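PDB 3CE2: putative peptidase from Chlamydophila abortus, which probably acts as a zinc-dependent oligopeptidase of the M3B family that degrades a variety of small peptides. Local coordinates for residues Thr282-Ile287 and Arg471-Ala476; Tyr480-Ala485 and Glu495-Thr500. All coordinates share one frame; numbering follows the deposited sequence.

Contact 1: Thr282-Ile287 and Arg471-Ala476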
loop_
_atom_site.group_PDB
_atom_site.type_symbol
_atom_site.label_atom_id
_atom_site.label_comp_id
_atom_site.label_asym_id
_atom_site.label_seq_id
_atom_site.Cartn_x
_atom_site.Cartn_y
_atom_site.Cartn_z
ATOM N N THR A 282 11.140 8.897 -13.138
ATOM C CA THR A 282 12.140 9.914 -13.262
ATOM C C THR A 282 11.641 11.361 -13.118
ATOM O O THR A 282 12.275 12.159 -12.451
ATOM C CB THR A 282 12.893 9.615 -14.521
ATOM O OG1 THR A 282 14.031 8.850 -14.125
ATOM C CG2 THR A 282 13.303 10.863 -15.288
ATOM N N ASN A 283 10.485 11.698 -13.680
ATOM C CA ASN A 283 10.016 13.073 -13.586
ATOM C C ASN A 283 9.398 13.356 -12.246
ATOM O O ASN A 283 9.387 14.497 -11.772
ATOM C CB ASN A 283 9.032 13.410 -14.710
ATOM C CG ASN A 283 9.692 13.397 -16.071
ATOM O OD1 ASN A 283 10.878 13.739 -16.205
ATOM N ND2 ASN A 283 8.946 12.968 -17.086
ATOM N N LEU A 284 8.875 12.312 -11.624
ATOM C CA LEU A 284 8.338 12.471 -10.297
ATOM C C LEU A 284 9.467 12.982 -9.415
ATOM O O LEU A 284 9.318 13.980 -8.707
ATOM C CB LEU A 284 7.802 11.145 -9.788
ATOM C CG LEU A 284 7.407 11.197 -8.317
ATOM C CD1 LEU A 284 6.086 11.949 -8.141
ATOM C CD2 LEU A 284 7.361 9.759 -7.758
ATOM N N ILE A 285 10.617 12.324 -9.488
ATOM C CA ILE A 285 11.762 12.752 -8.684
ATOM C C ILE A 285 12.182 14.203 -8.987
ATOM O O ILE A 285 12.423 15.000 -8.063
ATOM C CB ILE A 285 12.974 11.823 -8.890
ATOM C CG1 ILE A 285 12.692 10.439 -8.302
ATOM C CG2 ILE A 285 14.207 12.426 -8.242
ATOM C CD1 ILE A 285 13.610 9.359 -8.837
ATOM N N ASP A 286 12.263 14.544 -10.277
ATOM C CA ASP A 286 12.717 15.868 -10.670
ATOM C C ASP A 286 11.722 16.918 -10.192
ATOM O O ASP A 286 12.102 17.894 -9.524
ATOM C CB ASP A 286 12.984 15.952 -12.177
ATOM C CG ASP A 286 14.012 14.880 -12.664
ATOM O OD1 ASP A 286 14.803 14.366 -11.838
ATOM O OD2 ASP A 286 14.037 14.532 -13.878
ATOM N N ILE A 287 10.444 16.718 -10.481
ATOM C CA ILE A 287 9.462 17.735 -10.105
ATOM C C ILE A 287 9.411 17.914 -8.594
ATOM O O ILE A 287 9.332 19.033 -8.096
ATOM C CB ILE A 287 8.050 17.465 -10.683
ATOM C CG1 ILE A 287 7.840 18.259 -11.971
ATOM C CG2 ILE A 287 7.017 17.989 -9.760
ATOM C CD1 ILE A 287 8.623 17.732 -13.193
ATOM N N ARG A 471 9.094 12.462 1.609
ATOM C CA ARG A 471 10.026 11.519 2.186
ATOM C C ARG A 471 10.123 10.264 1.340
ATOM O O ARG A 471 11.207 9.732 1.177
ATOM C CB ARG A 471 9.697 11.183 3.639
ATOM C CG ARG A 471 10.784 10.325 4.253
ATOM C CD ARG A 471 11.124 10.703 5.678
ATOM N NE ARG A 471 10.427 9.907 6.700
ATOM C CZ ARG A 471 10.936 8.832 7.310
ATOM N NH1 ARG A 471 10.222 8.196 8.242
ATOM N NH2 ARG A 471 12.150 8.389 6.990
ATOM N N GLN A 472 9.012 9.796 0.777
ATOM C CA GLN A 472 9.075 8.599 -0.091
ATOM C C GLN A 472 9.820 8.861 -1.391
ATOM O O GLN A 472 10.493 7.981 -1.928
ATOM C CB GLN A 472 7.685 8.068 -0.388
ATOM C CG GLN A 472 6.864 7.864 0.880
ATOM C CD GLN A 472 7.553 6.918 1.847
ATOM O OE1 GLN A 472 8.012 5.856 1.457
ATOM N NE2 GLN A 472 7.626 7.301 3.108
ATOM N N VAL A 473 9.721 10.082 -1.898
ATOM C CA VAL A 473 10.363 10.389 -3.164
ATOM C C VAL A 473 11.878 10.515 -2.924
ATOM O O VAL A 473 12.716 10.108 -3.749
ATOM C CB VAL A 473 9.754 11.656 -3.778
ATOM C CG1 VAL A 473 10.578 12.129 -4.956
ATOM C CG2 VAL A 473 8.313 11.396 -4.194
ATOM N N LEU A 474 12.239 11.036 -1.762
ATOM C CA LEU A 474 13.636 10.956 -1.377
ATOM C C LEU A 474 14.105 9.507 -1.467
ATOM O O LEU A 474 15.062 9.232 -2.204
ATOM C CB LEU A 474 13.853 11.530 0.018
ATOM C CG LEU A 474 15.276 11.898 0.438
ATOM C CD1 LEU A 474 15.189 12.609 1.740
ATOM C CD2 LEU A 474 16.129 10.683 0.593
ATOM N N PHE A 475 13.425 8.581 -0.765
ATOM C CA PHE A 475 13.806 7.159 -0.810
ATOM C C PHE A 475 13.926 6.752 -2.282
ATOM O O PHE A 475 14.907 6.091 -2.690
ATOM C CB PHE A 475 12.848 6.197 -0.061
ATOM C CG PHE A 475 12.689 6.451 1.472
ATOM C CD1 PHE A 475 13.632 7.168 2.222
ATOM C CD2 PHE A 475 11.598 5.888 2.178
ATOM C CE1 PHE A 475 13.476 7.346 3.628
ATOM C CE2 PHE A 475 11.447 6.063 3.562
ATOM C CZ PHE A 475 12.397 6.799 4.286
ATOM N N ALA A 476 12.955 7.173 -3.092
ATOM C CA ALA A 476 12.938 6.783 -4.520
ATOM C C ALA A 476 14.163 7.216 -5.303
ATOM O O ALA A 476 14.702 6.416 -6.067
ATOM C CB ALA A 476 11.696 7.255 -5.206
#
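Leu284 and Ile285 of helix 278-289 meet Val473 and Ala476 of the long helix 451-487 at a helix-helix crossing in the largely helical body of this M3-family peptidase. The short axes come within 9.8 Å of each other at a signed angle of -122°, steep enough to confine the contact to about one turn of each helix. Val473 buries more of its surface here than any other residue, giving one methyl to each of the two residues facing it. With a chi1 of 170°, its CG1 lies anti to the backbone N and reaches in over the main chain of Ile285, 4.0 Å from that residue's CA. CG1 of Val473 also approaches CG1 of Ile285 at 4.3 Å. The second methyl, CG2, meets a single branch of Leu284, CD2, at 4.0 Å, and these two side chains run obliquely past one another. One turn further along helix 451-487, the main chain of Ala476 receives CD1 of Ile285, 4.2 Å from its carbonyl C. The side chains that meet are all apolar; the carbonyl O of Ala476 accepts a hydrogen bond from the hydroxyl of Tyr281, just before this turn of helix 278-289. Helix 536-553 borders the crossing through Ile543, which touches Leu284, and Ala539, which touches Val473. Ile592 of helix 590-607 also packs on Leu284, while the neighbouring Leu474 turns away to helix 494-509, against Tyr501 and Phe508.

Contact 2: Tyr480-Ala485 and Glu495-Thr500; sequences YDIHHA and EYLSST. With ZN (zinc ion), chain B.
Ile482 and Leu497, whose CA atoms lie 7.6 Å apart, mark the level at which two consecutive helices of a hairpin face each other, their short axes 10.9 Å apart and inclined at 143°, roughly antiparallel. Between them, CG2 of Ile482 touches CD2 of Leu497 at 3.9 Å, the side chains crossing at about a right angle. Nearer the connecting loop, Tyr496 reaches across: its CG stands anti to the backbone N (chi1 -176°), and the phenol end arrives at Ala485, with OH 3.4 Å from CB. At the far end of the contact Asp481 offers only its aliphatic part, CB, to CG2 of Thr500, 4.1 Å away. The other branch of Thr500 serves its own helix. OG1 donates a 3.0 Å hydrogen bond to the carbonyl O of Tyr496, coming from above the carbonyl plane, and in doing so sits over one face of the Tyr496 ring, toward its rim. That carbonyl also receives the backbone N-H groups of Ser499 and Thr500, so three donors grip it. Just beside the packed surface, His484 directs its ring away from helix 494-509 and binds a zinc ion through NE2. The modelled NE2-zinc distance is long, 2.6 Å, and CE1 lies as near, so the exact pose of the ring is doubtful at this resolution; His488, one turn on, and a water 2.2 Å from the zinc are further ligands. Helix 240-260 packs against the hairpin, Ile251 touching Ile482, and Ala244 and Leu247 touching Leu497. Phe478, one turn before Ile482 on helix 451-487, touches Leu497 and Thr500, and Val490 of the connecting loop meets Ala485.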
loop_
_atom_site.group_PDB
_atom_site.type_symbol
_atom_site.label_atom_id
_atom_site.label_comp_id
_atom_site.label_asym_id
_atom_site.label_seq_id
_atom_site.Cartn_x
_atom_site.Cartn_y
_atom_site.Cartn_z
ATOM N N TYR A 480 17.071 4.889 -6.755
ATOM C CA TYR A 480 17.396 5.007 -8.145
ATOM C C TYR A 480 18.902 5.165 -8.340
ATOM O O TYR A 480 19.500 4.456 -9.152
ATOM C CB TYR A 480 16.664 6.197 -8.716
ATOM C CG TYR A 480 16.966 6.433 -10.157
ATOM C CD1 TYR A 480 16.272 5.746 -11.157
ATOM C CD2 TYR A 480 17.945 7.348 -10.533
ATOM C CE1 TYR A 480 16.548 5.961 -12.492
ATOM C CE2 TYR A 480 18.232 7.570 -11.857
ATOM C CZ TYR A 480 17.526 6.883 -12.832
ATOM O OH TYR A 480 17.818 7.119 -14.146
ATOM N N ASP A 481 19.517 6.091 -7.599
ATOM C CA ASP A 481 20.961 6.361 -7.761
ATOM C C ASP A 481 21.829 5.165 -7.426
ATOM O O ASP A 481 22.904 5.013 -7.989
ATOM C CB ASP A 481 21.433 7.525 -6.892
ATOM C CG ASP A 481 20.818 8.854 -7.294
ATOM O OD1 ASP A 481 20.192 8.907 -8.374
ATOM O OD2 ASP A 481 20.951 9.849 -6.525
ATOM N N ILE A 482 21.403 4.330 -6.483
ATOM C CA ILE A 482 22.291 3.246 -6.050
ATOM C C ILE A 482 22.229 2.067 -6.988
ATOM O O ILE A 482 23.211 1.358 -7.157
ATOM C CB ILE A 482 22.055 2.780 -4.599
ATOM C CG1 ILE A 482 20.733 2.003 -4.472
ATOM C CG2 ILE A 482 22.111 3.938 -3.646
ATOM C CD1 ILE A 482 20.468 1.529 -3.061
ATOM N N HIS A 483 21.069 1.854 -7.594
ATOM C CA HIS A 483 20.951 0.817 -8.604
ATOM C C HIS A 483 21.727 1.262 -9.826
ATOM O O HIS A 483 22.444 0.473 -10.429
ATOM C CB HIS A 483 19.508 0.610 -8.980
ATOM C CG HIS A 483 18.770 -0.274 -8.042
ATOM N ND1 HIS A 483 18.053 0.216 -6.974
ATOM C CD2 HIS A 483 18.635 -1.624 -8.010
ATOM C CE1 HIS A 483 17.503 -0.799 -6.325
ATOM N NE2 HIS A 483 17.842 -1.926 -6.933
ATOM N N HIS A 484 21.588 2.534 -10.184
ATOM C CA HIS A 484 22.353 3.070 -11.286
ATOM C C HIS A 484 23.832 2.797 -11.046
ATOM O O HIS A 484 24.449 2.030 -11.772
ATOM C CB HIS A 484 22.094 4.563 -11.459
ATOM C CG HIS A 484 22.499 5.084 -12.800
ATOM N ND1 HIS A 484 23.253 6.228 -12.961
ATOM C CD2 HIS A 484 22.266 4.609 -14.047
ATOM C CE1 HIS A 484 23.456 6.441 -14.249
ATOM N NE2 HIS A 484 22.868 5.473 -14.930
ATOM N N ALA A 485 24.389 3.416 -10.016
ATOM C CA ALA A 485 25.769 3.174 -9.625
ATOM C C ALA A 485 26.149 1.683 -9.738
ATOM O O ALA A 485 27.124 1.320 -10.411
ATOM C CB ALA A 485 25.997 3.676 -8.220
ATOM N N GLU A 495 30.861 4.533 2.525
ATOM C CA GLU A 495 31.267 5.910 2.259
ATOM C C GLU A 495 30.386 6.464 1.143
ATOM O O GLU A 495 29.893 7.591 1.213
ATOM C CB GLU A 495 32.746 6.010 1.865
ATOM C CG GLU A 495 33.358 7.391 2.184
ATOM C CD GLU A 495 34.142 8.016 1.009
ATOM O OE1 GLU A 495 35.242 7.513 0.673
ATOM O OE2 GLU A 495 33.660 9.030 0.431
ATOM N N TYR A 496 30.167 5.642 0.130
ATOM C CA TYR A 496 29.389 6.046 -1.004
ATOM C C TYR A 496 27.914 6.223 -0.624
ATOM O O TYR A 496 27.331 7.290 -0.846
ATOM C CB TYR A 496 29.540 5.022 -2.118
ATOM C CG TYR A 496 28.827 5.438 -3.366
ATOM C CD1 TYR A 496 29.408 6.340 -4.253
ATOM C CD2 TYR A 496 27.555 4.959 -3.649
ATOM C CE1 TYR A 496 28.750 6.740 -5.390
ATOM C CE2 TYR A 496 26.889 5.347 -4.780
ATOM C CZ TYR A 496 27.490 6.236 -5.647
ATOM O OH TYR A 496 26.817 6.613 -6.779
ATOM N N LEU A 497 27.314 5.185 -0.050
ATOM C CA LEU A 497 25.912 5.242 0.369
ATOM C C LEU A 497 25.662 6.482 1.206
ATOM O O LEU A 497 24.699 7.224 1.005
ATOM C CB LEU A 497 25.541 3.988 1.166
ATOM C CG LEU A 497 25.542 2.742 0.280
ATOM C CD1 LEU A 497 25.463 1.407 1.054
ATOM C CD2 LEU A 497 24.396 2.866 -0.677
ATOM N N SER A 498 26.554 6.731 2.141
ATOM C CA SER A 498 26.346 7.834 3.040
ATOM C C SER A 498 26.479 9.200 2.397
ATOM O O SER A 498 25.930 10.154 2.923
ATOM C CB SER A 498 27.251 7.705 4.253
ATOM O OG SER A 498 26.609 6.871 5.187
ATOM N N SER A 499 27.193 9.300 1.278
ATOM C CA SER A 499 27.338 10.584 0.572
ATOM C C SER A 499 26.133 10.839 -0.279
ATOM O O SER A 499 25.561 11.915 -0.263
ATOM C CB SER A 499 28.543 10.576 -0.359
ATOM O OG SER A 499 29.721 10.611 0.404
ATOM N N THR A 500 25.782 9.822 -1.050
ATOM C CA THR A 500 24.598 9.824 -1.858
ATOM C C THR A 500 23.405 10.271 -1.014
ATOM O O THR A 500 22.620 11.140 -1.422
ATOM C CB THR A 500 24.355 8.413 -2.367
ATOM O OG1 THR A 500 25.476 8.010 -3.147
ATOM C CG2 THR A 500 23.132 8.346 -3.222
HETATM ZN ZN ZN B . 24.944 5.990 -16.371
HETATM O O HOH W 1 23.868 4.147 -16.922
#

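Helix 451-487 is common to both contacts: contact 1 uses residues 471-476, and contact 2 begins one turn later, at residue 480, close to the end of the helix. Their centres are 15 Å apart, and they touch where Thr282 OG1 of contact 1 packs 4.2 Å from Tyr480 OH of contact 2. The centre of contact 1 is nearer that of the chain, about 17 Å away, against about 25 Å for contact 2. The zinc on His484 belongs to contact 2; from contact 1, the side chain of Ile285 stays about 10 Å from that of His484. This zinc is distinct from the presumably catalytic one, held by His402, His406 and Glu430, to which neither contact contributes a ligand.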